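Local coordinates for carbon monoxide oxidation system transcription regulator CooA-1 (Carboxydothermus hydrogenoformans, PDB 2HKX), which binds heme and carbon monoxide and is probably a CO-responsive, DNA-binding transcription regulator of the CRP family, at residues M5-T10 and T69-E74; G55-Y60 and A85-M90; N190-M195 and Q212-F217. The protein carries 2 engineered substitutions. All coordinates share one frame; numbering follows the deposited sequence.

Interaction 1. Residues M5-T10 and T69-E74; sequences MRLTDT and TLAILE
R6 lays its guanidinium group over the aliphatic part of E74, and following the arginine outward explains most of the polar side of this contact. From CB and CG the chain bends at chi2 (-69°) and brings CD to 3.9 Å from E74 CG. One bond further, NE is 3.5 Å from E74 CG, the nearest approach of the two side chains. CZ stands 3.8 Å from E74 CB, and NH2 passes the same methylene at 3.9 Å. E74 CG therefore sits above one face of the guanidinium, displaced toward its rim. The carboxylate plane is only 15° from the guanidinium plane, yet OE2 is 4.5 Å from R6 NE and well out of its plane, so opposite charges are near without an N-H pointing at the oxygen. OE2 instead takes part in a salt bridge with R56 of the adjoining strand. An alanine at R6 is likely to bare the methylenes of E74 on this side and leave its carboxylate with one positive neighbour fewer.

The rest is mostly apolar packing. L7 CD1 meets L73 CD2 at 3.5 Å, while its other methyl, CD2, lies 4.3 Å from A71 CB. The backbone oxygen of M5 rests 3.7 Å from I72 CB. A classic beta bulge, in which L70 and A71 both face V59, interrupts the regular pairing of this strand just before I72. L7 also packs on the engineered L127 of helix 111-137, while M177 of helix 171-178 touches M5 and I72. Just ahead of the loop Q4 hydrogen-bonds T69 O, but residues 5-10 themselves make no hydrogen bond to 69-74 and rest on the strand through van der Waals packing and an unbonded pair of charges.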
loop_
_atom_site.group_PDB
_atom_site.type_symbol
_atom_site.label_atom_id
_atom_site.label_comp_id
_atom_site.label_asym_id
_atom_site.label_seq_id
_atom_site.Cartn_x
_atom_site.Cartn_y
_atom_site.Cartn_z
ATOM N N MET A 5 -10.223 1.637 -2.440
ATOM C CA MET A 5 -10.985 2.514 -3.333
ATOM C C MET A 5 -10.320 3.880 -3.543
ATOM O O MET A 5 -10.635 4.592 -4.509
ATOM C CB MET A 5 -12.441 2.662 -2.853
ATOM C CG MET A 5 -12.653 3.646 -1.716
ATOM S SD MET A 5 -13.989 4.801 -2.097
ATOM C CE MET A 5 -13.415 6.298 -1.282
ATOM N N ARG A 6 -9.406 4.238 -2.640
ATOM C CA ARG A 6 -8.695 5.516 -2.698
ATOM C C ARG A 6 -7.407 5.459 -1.887
ATOM O O ARG A 6 -7.434 5.234 -0.675
ATOM C CB ARG A 6 -9.584 6.672 -2.212
ATOM C CG ARG A 6 -9.976 7.659 -3.293
ATOM C CD ARG A 6 -8.740 8.444 -3.736
ATOM N NE ARG A 6 -9.046 9.568 -4.613
ATOM C CZ ARG A 6 -8.152 10.475 -5.002
ATOM N NH1 ARG A 6 -6.892 10.396 -4.585
ATOM N NH2 ARG A 6 -8.519 11.465 -5.808
ATOM N N LEU A 7 -6.284 5.675 -2.570
ATOM C CA LEU A 7 -4.949 5.519 -1.979
ATOM C C LEU A 7 -4.489 6.683 -1.099
ATOM O O LEU A 7 -4.421 6.569 0.128
ATOM C CB LEU A 7 -3.897 5.294 -3.079
ATOM C CG LEU A 7 -3.681 3.888 -3.635
ATOM C CD1 LEU A 7 -2.410 3.862 -4.468
ATOM C CD2 LEU A 7 -3.606 2.860 -2.517
ATOM N N THR A 8 -4.149 7.788 -1.748
ATOM C CA THR A 8 -3.505 8.925 -1.104
ATOM C C THR A 8 -4.151 10.197 -1.627
ATOM O O THR A 8 -4.495 10.277 -2.809
ATOM C CB THR A 8 -1.972 8.978 -1.422
ATOM O OG1 THR A 8 -1.755 8.775 -2.824
ATOM C CG2 THR A 8 -1.193 7.911 -0.655
ATOM N N ASP A 9 -4.326 11.178 -0.742
ATOM C CA ASP A 9 -4.753 12.527 -1.129
ATOM C C ASP A 9 -3.616 13.319 -1.788
ATOM O O ASP A 9 -3.780 14.506 -2.099
ATOM C CB ASP A 9 -5.284 13.293 0.093
ATOM C CG ASP A 9 -6.806 13.421 0.104
ATOM O OD1 ASP A 9 -7.510 12.428 0.389
ATOM O OD2 ASP A 9 -7.301 14.537 -0.152
ATOM N N THR A 10 -2.479 12.660 -2.015
ATOM C CA THR A 10 -1.248 13.319 -2.490
ATOM C C THR A 10 -1.349 13.856 -3.926
ATOM O O THR A 10 -1.890 13.182 -4.807
ATOM C CB THR A 10 -0.012 12.392 -2.356
ATOM O OG1 THR A 10 -0.137 11.580 -1.178
ATOM C CG2 THR A 10 1.272 13.219 -2.261
ATOM N N THR A 69 -9.563 -7.126 -6.110
ATOM C CA THR A 69 -9.073 -5.803 -6.333
ATOM C C THR A 69 -8.171 -5.347 -5.173
ATOM O O THR A 69 -8.582 -5.354 -4.027
ATOM C CB THR A 69 -10.247 -4.817 -6.542
ATOM O OG1 THR A 69 -11.019 -5.247 -7.676
ATOM C CG2 THR A 69 -9.730 -3.352 -6.769
ATOM N N LEU A 70 -6.951 -4.951 -5.498
ATOM C CA LEU A 70 -5.993 -4.462 -4.488
ATOM C C LEU A 70 -6.158 -2.972 -4.274
ATOM O O LEU A 70 -6.103 -2.481 -3.147
ATOM C CB LEU A 70 -4.536 -4.739 -4.916
ATOM C CG LEU A 70 -4.165 -6.220 -5.080
ATOM C CD1 LEU A 70 -2.916 -6.385 -5.908
ATOM C CD2 LEU A 70 -4.021 -6.926 -3.737
ATOM N N ALA A 71 -6.312 -2.245 -5.362
ATOM C CA ALA A 71 -6.341 -0.796 -5.293
ATOM C C ALA A 71 -7.043 -0.200 -6.508
ATOM O O ALA A 71 -7.146 -0.843 -7.548
ATOM C CB ALA A 71 -4.923 -0.238 -5.168
ATOM N N ILE A 72 -7.550 1.014 -6.332
ATOM C CA ILE A 72 -8.003 1.857 -7.432
ATOM C C ILE A 72 -7.051 3.055 -7.506
ATOM O O ILE A 72 -6.760 3.679 -6.492
ATOM C CB ILE A 72 -9.451 2.348 -7.234
ATOM C CG1 ILE A 72 -10.433 1.167 -7.094
ATOM C CG2 ILE A 72 -9.881 3.237 -8.382
ATOM C CD1 ILE A 72 -10.162 0.028 -8.089
ATOM N N LEU A 73 -6.529 3.335 -8.705
ATOM C CA LEU A 73 -5.610 4.464 -8.898
ATOM C C LEU A 73 -6.382 5.577 -9.567
ATOM O O LEU A 73 -7.084 5.340 -10.552
ATOM C CB LEU A 73 -4.390 4.082 -9.733
ATOM C CG LEU A 73 -3.602 2.859 -9.238
ATOM C CD1 LEU A 73 -2.461 2.537 -10.223
ATOM C CD2 LEU A 73 -3.091 3.069 -7.828
ATOM N N GLU A 74 -6.267 6.770 -8.985
ATOM C CA GLU A 74 -6.906 7.985 -9.482
ATOM C C GLU A 74 -5.863 8.924 -10.100
ATOM O O GLU A 74 -4.665 8.674 -10.008
ATOM C CB GLU A 74 -7.607 8.686 -8.317
ATOM C CG GLU A 74 -8.643 7.852 -7.588
ATOM C CD GLU A 74 -9.994 7.814 -8.299
ATOM O OE1 GLU A 74 -10.183 8.571 -9.280
ATOM O OE2 GLU A 74 -10.872 7.028 -7.886
#

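Interaction 2. Residues G55-Y60 and A85-M90; sequences GRVRVY and AFIQAM
Y60 and F86 meet with the CB of F86 over one face of the tyrosine ring, 3.5 Å from its centroid. The two rings are nearly parallel, at 20°, but slid so far apart that they barely overlap; the CH-pi contact is the closer one. A chi1 of 67° in Y60 folds its ring back beside the backbone and over F86. On the opposite face R58 NH1 lies 3.4 Å above the ring plane, over its centre, and Q88 CB approaches the ring edge. At the far end M90 SD touches R56 CG at 3.9 Å.

These side chains are set by an antiparallel ladder. R58 with Q88 and Y60 with F86 are hydrogen-bonded pairs, V57 with A89 and V59 with I87 non-hydrogen-bonded ones. R58 N reaches Q88 O at 2.9 Å, Q88 N returns to R58 O at 3.1 Å, and M90 N adds a bond to R56 O. The face bearing V57, V59 and I87 is apolar, with V57 CG2 packed 3.8 Å from I87 CG2.

Further out, R58 forms a salt bridge with E67 and a hydrogen bond to T69; R56, paired with E74, also hydrogen-bonds the G168 carbonyl. This beta-roll sheet of the cyclic-nucleotide-binding fold is therefore two-sided: one face is hydrocarbon, while on the other an arginine lies over an aromatic face, its charge probably stabilised by the ring as well as by E67.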
loop_
_atom_site.group_PDB
_atom_site.type_symbol
_atom_site.label_atom_id
_atom_site.label_comp_id
_atom_site.label_asym_id
_atom_site.label_seq_id
_atom_site.Cartn_x
_atom_site.Cartn_y
_atom_site.Cartn_z
ATOM N N GLY A 55 -8.638 9.903 -15.361
ATOM C CA GLY A 55 -9.415 8.682 -15.256
ATOM C C GLY A 55 -9.151 7.934 -13.956
ATOM O O GLY A 55 -9.020 8.543 -12.884
ATOM N N ARG A 56 -9.024 6.616 -14.078
ATOM C CA ARG A 56 -9.206 5.700 -12.958
ATOM C C ARG A 56 -8.831 4.294 -13.376
ATOM O O ARG A 56 -9.405 3.743 -14.310
ATOM C CB ARG A 56 -10.679 5.698 -12.561
ATOM C CG ARG A 56 -11.003 5.006 -11.276
ATOM C CD ARG A 56 -12.457 5.275 -10.938
ATOM N NE ARG A 56 -12.716 5.105 -9.515
ATOM C CZ ARG A 56 -13.875 4.692 -9.009
ATOM N NH1 ARG A 56 -14.878 4.391 -9.818
ATOM N NH2 ARG A 56 -14.018 4.554 -7.694
ATOM N N VAL A 57 -7.853 3.712 -12.698
ATOM C CA VAL A 57 -7.475 2.330 -13.004
ATOM C C VAL A 57 -7.502 1.418 -11.757
ATOM O O VAL A 57 -7.373 1.871 -10.622
ATOM C CB VAL A 57 -6.151 2.199 -13.841
ATOM C CG1 VAL A 57 -6.033 3.318 -14.882
ATOM C CG2 VAL A 57 -4.924 2.203 -12.977
ATOM N N ARG A 58 -7.639 0.127 -12.039
ATOM C CA ARG A 58 -7.922 -0.912 -11.086
ATOM C C ARG A 58 -6.714 -1.853 -11.082
ATOM O O ARG A 58 -6.285 -2.311 -12.128
ATOM C CB ARG A 58 -9.164 -1.621 -11.616
ATOM C CG ARG A 58 -9.823 -2.519 -10.677
ATOM C CD ARG A 58 -10.787 -3.420 -11.440
ATOM N NE ARG A 58 -10.885 -4.615 -10.646
ATOM C CZ ARG A 58 -11.051 -5.839 -11.104
ATOM N NH1 ARG A 58 -11.161 -6.075 -12.416
ATOM N NH2 ARG A 58 -11.122 -6.820 -10.221
ATOM N N VAL A 59 -6.154 -2.133 -9.907
ATOM C CA VAL A 59 -5.013 -3.036 -9.810
ATOM C C VAL A 59 -5.584 -4.247 -9.152
ATOM O O VAL A 59 -6.243 -4.143 -8.118
ATOM C CB VAL A 59 -3.861 -2.428 -8.962
ATOM C CG1 VAL A 59 -2.729 -3.439 -8.783
ATOM C CG2 VAL A 59 -3.378 -1.101 -9.588
ATOM N N TYR A 60 -5.402 -5.404 -9.777
ATOM C CA TYR A 60 -6.040 -6.573 -9.243
ATOM C C TYR A 60 -5.265 -7.829 -9.517
ATOM O O TYR A 60 -4.498 -7.926 -10.471
ATOM C CB TYR A 60 -7.499 -6.687 -9.714
ATOM C CG TYR A 60 -7.670 -6.944 -11.216
ATOM C CD1 TYR A 60 -7.672 -5.895 -12.108
ATOM C CD2 TYR A 60 -7.879 -8.224 -11.709
ATOM C CE1 TYR A 60 -7.848 -6.094 -13.454
ATOM C CE2 TYR A 60 -8.049 -8.448 -13.073
ATOM C CZ TYR A 60 -8.018 -7.363 -13.942
ATOM O OH TYR A 60 -8.197 -7.505 -15.308
ATOM N N ALA A 85 0.196 -8.217 -10.832
ATOM C CA ALA A 85 -1.190 -7.795 -10.895
ATOM C C ALA A 85 -1.602 -7.339 -12.280
ATOM O O ALA A 85 -0.782 -6.843 -13.056
ATOM C CB ALA A 85 -1.433 -6.711 -9.912
ATOM N N PHE A 86 -2.881 -7.533 -12.586
ATOM C CA PHE A 86 -3.476 -6.933 -13.753
ATOM C C PHE A 86 -3.799 -5.482 -13.468
ATOM O O PHE A 86 -3.985 -5.099 -12.322
ATOM C CB PHE A 86 -4.728 -7.691 -14.165
ATOM C CG PHE A 86 -4.439 -9.031 -14.764
ATOM C CD1 PHE A 86 -4.170 -10.132 -13.949
ATOM C CD2 PHE A 86 -4.407 -9.187 -16.145
ATOM C CE1 PHE A 86 -3.889 -11.370 -14.508
ATOM C CE2 PHE A 86 -4.121 -10.437 -16.719
ATOM C CZ PHE A 86 -3.857 -11.523 -15.900
ATOM N N ILE A 87 -3.833 -4.679 -14.527
ATOM C CA ILE A 87 -4.130 -3.243 -14.426
ATOM C C ILE A 87 -5.094 -2.911 -15.561
ATOM O O ILE A 87 -4.758 -3.061 -16.725
ATOM C CB ILE A 87 -2.837 -2.356 -14.488
ATOM C CG1 ILE A 87 -1.815 -2.822 -13.436
ATOM C CG2 ILE A 87 -3.200 -0.870 -14.295
ATOM C CD1 ILE A 87 -0.474 -2.173 -13.486
ATOM N N GLN A 88 -6.302 -2.484 -15.192
ATOM C CA GLN A 88 -7.385 -2.281 -16.123
ATOM C C GLN A 88 -7.966 -0.875 -15.961
ATOM O O GLN A 88 -8.100 -0.351 -14.838
ATOM C CB GLN A 88 -8.482 -3.355 -15.890
ATOM C CG GLN A 88 -9.804 -3.165 -16.645
ATOM C CD GLN A 88 -10.804 -4.309 -16.461
ATOM O OE1 GLN A 88 -11.207 -4.957 -17.439
ATOM N NE2 GLN A 88 -11.246 -4.533 -15.227
ATOM N N ALA A 89 -8.318 -0.282 -17.097
ATOM C CA ALA A 89 -9.099 0.948 -17.142
ATOM C C ALA A 89 -10.510 0.683 -16.635
ATOM O O ALA A 89 -11.203 -0.215 -17.122
ATOM C CB ALA A 89 -9.136 1.508 -18.579
ATOM N N MET A 90 -10.926 1.478 -15.658
ATOM C CA MET A 90 -12.277 1.403 -15.128
ATOM C C MET A 90 -13.122 2.383 -15.904
ATOM O O MET A 90 -14.361 2.359 -15.833
ATOM C CB MET A 90 -12.293 1.780 -13.653
ATOM C CG MET A 90 -11.665 0.747 -12.763
ATOM S SD MET A 90 -11.792 1.227 -11.038
ATOM C CE MET A 90 -13.486 0.708 -10.708
#

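Interaction 3. Residues N190-M195 and Q212-F217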
loop_
_atom_site.group_PDB
_atom_site.type_symbol
_atom_site.label_atom_id
_atom_site.label_comp_id
_atom_site.label_asym_id
_atom_site.label_seq_id
_atom_site.Cartn_x
_atom_site.Cartn_y
_atom_site.Cartn_z
ATOM N N ASN A 190 -27.718 -4.311 3.753
ATOM C CA ASN A 190 -29.089 -4.380 4.295
ATOM C C ASN A 190 -29.168 -4.576 5.819
ATOM O O ASN A 190 -29.981 -3.948 6.490
ATOM C CB ASN A 190 -29.839 -5.502 3.620
ATOM C CG ASN A 190 -31.028 -5.017 2.841
ATOM O OD1 ASN A 190 -32.135 -4.840 3.394
ATOM N ND2 ASN A 190 -30.828 -4.828 1.538
ATOM N N ASP A 191 -28.318 -5.451 6.347
ATOM C CA ASP A 191 -28.187 -5.635 7.782
ATOM C C ASP A 191 -27.824 -4.308 8.420
ATOM O O ASP A 191 -28.438 -3.913 9.405
ATOM C CB ASP A 191 -27.097 -6.666 8.115
ATOM C CG ASP A 191 -27.443 -8.089 7.666
ATOM O OD1 ASP A 191 -26.524 -8.919 7.689
ATOM O OD2 ASP A 191 -28.601 -8.408 7.308
ATOM N N PHE A 192 -26.841 -3.608 7.850
ATOM C CA PHE A 192 -26.434 -2.300 8.374
ATOM C C PHE A 192 -27.572 -1.266 8.311
ATOM O O PHE A 192 -27.729 -0.473 9.234
ATOM C CB PHE A 192 -25.153 -1.777 7.700
ATOM C CG PHE A 192 -23.894 -2.560 8.056
ATOM C CD1 PHE A 192 -23.728 -3.124 9.318
ATOM C CD2 PHE A 192 -22.861 -2.711 7.124
ATOM C CE1 PHE A 192 -22.530 -3.849 9.644
ATOM C CE2 PHE A 192 -21.680 -3.439 7.438
ATOM C CZ PHE A 192 -21.517 -4.004 8.694
ATOM N N LYS A 193 -28.327 -1.280 7.216
ATOM C CA LYS A 193 -29.512 -0.453 7.040
ATOM C C LYS A 193 -30.555 -0.691 8.143
ATOM O O LYS A 193 -31.042 0.258 8.757
ATOM C CB LYS A 193 -30.144 -0.710 5.662
ATOM C CG LYS A 193 -31.391 0.119 5.402
ATOM C CD LYS A 193 -32.348 -0.589 4.461
ATOM C CE LYS A 193 -33.774 -0.384 4.934
ATOM N NZ LYS A 193 -34.769 -1.101 4.076
ATOM N N LYS A 194 -30.867 -1.959 8.406
ATOM C CA LYS A 194 -31.765 -2.330 9.518
ATOM C C LYS A 194 -31.216 -1.953 10.896
ATOM O O LYS A 194 -31.984 -1.816 11.840
ATOM C CB LYS A 194 -32.128 -3.810 9.460
ATOM C CG LYS A 194 -32.454 -4.272 8.054
ATOM C CD LYS A 194 -33.660 -5.129 7.989
ATOM C CE LYS A 194 -33.424 -6.372 7.137
ATOM N NZ LYS A 194 -32.397 -7.238 7.788
ATOM N N MET A 195 -29.905 -1.752 11.011
ATOM C CA MET A 195 -29.311 -1.312 12.286
ATOM C C MET A 195 -29.387 0.212 12.482
ATOM O O MET A 195 -29.070 0.696 13.557
ATOM C CB MET A 195 -27.842 -1.774 12.425
ATOM C CG MET A 195 -27.636 -3.290 12.575
ATOM S SD MET A 195 -25.887 -3.840 12.514
ATOM C CE MET A 195 -25.367 -3.356 14.171
ATOM N N GLN A 212 -20.613 6.111 14.595
ATOM C CA GLN A 212 -20.021 5.611 15.838
ATOM C C GLN A 212 -20.491 4.188 16.090
ATOM O O GLN A 212 -19.697 3.344 16.474
ATOM C CB GLN A 212 -20.267 6.535 17.038
ATOM C CG GLN A 212 -19.387 6.207 18.276
ATOM C CD GLN A 212 -17.871 6.326 18.024
ATOM O OE1 GLN A 212 -17.358 7.409 17.715
ATOM N NE2 GLN A 212 -17.152 5.211 18.173
ATOM N N LYS A 213 -21.765 3.922 15.818
ATOM C CA LYS A 213 -22.313 2.574 15.923
ATOM C C LYS A 213 -21.615 1.617 14.956
ATOM O O LYS A 213 -21.497 0.426 15.232
ATOM C CB LYS A 213 -23.830 2.575 15.672
ATOM C CG LYS A 213 -24.539 1.346 16.233
ATOM C CD LYS A 213 -26.043 1.328 15.945
ATOM C CE LYS A 213 -26.789 2.494 16.587
ATOM N NZ LYS A 213 -28.259 2.325 16.445
ATOM N N LEU A 214 -21.154 2.139 13.825
ATOM C CA LEU A 214 -20.374 1.345 12.877
ATOM C C LEU A 214 -18.919 1.152 13.350
ATOM O O LEU A 214 -18.377 0.033 13.290
ATOM C CB LEU A 214 -20.444 1.963 11.465
ATOM C CG LEU A 214 -19.816 1.174 10.309
ATOM C CD1 LEU A 214 -20.400 -0.229 10.126
ATOM C CD2 LEU A 214 -19.946 1.954 9.032
ATOM N N LYS A 215 -18.291 2.239 13.811
ATOM C CA LYS A 215 -17.000 2.141 14.526
ATOM C C LYS A 215 -17.073 1.153 15.699
ATOM O O LYS A 215 -16.186 0.316 15.868
ATOM C CB LYS A 215 -16.563 3.509 15.044
ATOM C CG LYS A 215 -16.133 4.471 13.964
ATOM C CD LYS A 215 -15.685 5.776 14.567
ATOM C CE LYS A 215 -14.581 6.398 13.741
ATOM N NZ LYS A 215 -14.498 7.859 13.980
ATOM N N GLU A 216 -18.146 1.250 16.484
ATOM C CA GLU A 216 -18.389 0.362 17.632
ATOM C C GLU A 216 -18.676 -1.079 17.202
ATOM O O GLU A 216 -18.492 -2.015 17.986
ATOM C CB GLU A 216 -19.553 0.884 18.494
ATOM C CG GLU A 216 -19.227 2.114 19.364
ATOM C CD GLU A 216 -20.481 2.846 19.871
ATOM O OE1 GLU A 216 -20.401 3.508 20.932
ATOM O OE2 GLU A 216 -21.549 2.766 19.214
ATOM N N PHE A 217 -19.153 -1.252 15.969
ATOM C CA PHE A 217 -19.417 -2.587 15.442
ATOM C C PHE A 217 -18.114 -3.262 15.032
ATOM O O PHE A 217 -17.887 -4.434 15.334
ATOM C CB PHE A 217 -20.400 -2.560 14.252
ATOM C CG PHE A 217 -20.783 -3.938 13.761
ATOM C CD1 PHE A 217 -21.930 -4.560 14.234
ATOM C CD2 PHE A 217 -19.972 -4.626 12.865
ATOM C CE1 PHE A 217 -22.279 -5.837 13.813
ATOM C CE2 PHE A 217 -20.306 -5.895 12.439
ATOM C CZ PHE A 217 -21.469 -6.503 12.914
#
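M195, F217 and F192 carry most of this contact. The methyl of M195 does the touching: its chain bends at chi3 (77°) and brings CE to 3.6 Å from F217 CD1. The sulfur follows in an oblique Met-aromatic contact, SD lying 5.0 Å from the centroid of the F217 ring. The same SD sits in the plane of the F192 ring at its edge, so the thioether lies alongside both phenylalanines.

F192 and F217 form a T-shaped pair. Their planes are 82° apart, with centroids separated by 5.6 Å, and the edge of F192 addresses the face of F217, its CE1 displaced toward the rim. The face of F192 is used as well: L214 CD1 stands over its centre in a CH-pi contact, 4.2 Å from the centroid. A weak hydrogen bond from K213 NZ to M195 O, 3.4 Å long, is the polar link across the segments.

L144 and V149 of helix 140-155 touch F192 and L214 respectively, so three helices share this apolar cluster. Such packing of the C-terminal helix 211-217 against the end of helix 182-194, the second helix of the helix-turn-helix, belongs to the winged-helix DNA-binding domain of CRP-type regulators.

How the interactions relate
Interactions 1 and 2 belong to one sheet, and their centres are 10 Å apart. They touch directly: L73 N lies 2.6 Å from V57 O, L70 N 2.8 Å from V59 O, and I72 CD1 3.6 Å from M90 SD. I72 CG2 packs on R56 CG at 3.6 Å as well. Both flank the heme pocket, the side chain of L7 being about 7 Å and that of A85 about 6 Å from the bound heme. Strands 66-74 and 56-63 also meet helix 171-178 at L176 and M177, so the two domains adjoin here. Interaction 3 lies farther out in the helix-turn-helix domain, its nearest atoms about 13 Å from interaction 1 and about 18 Å from interaction 2.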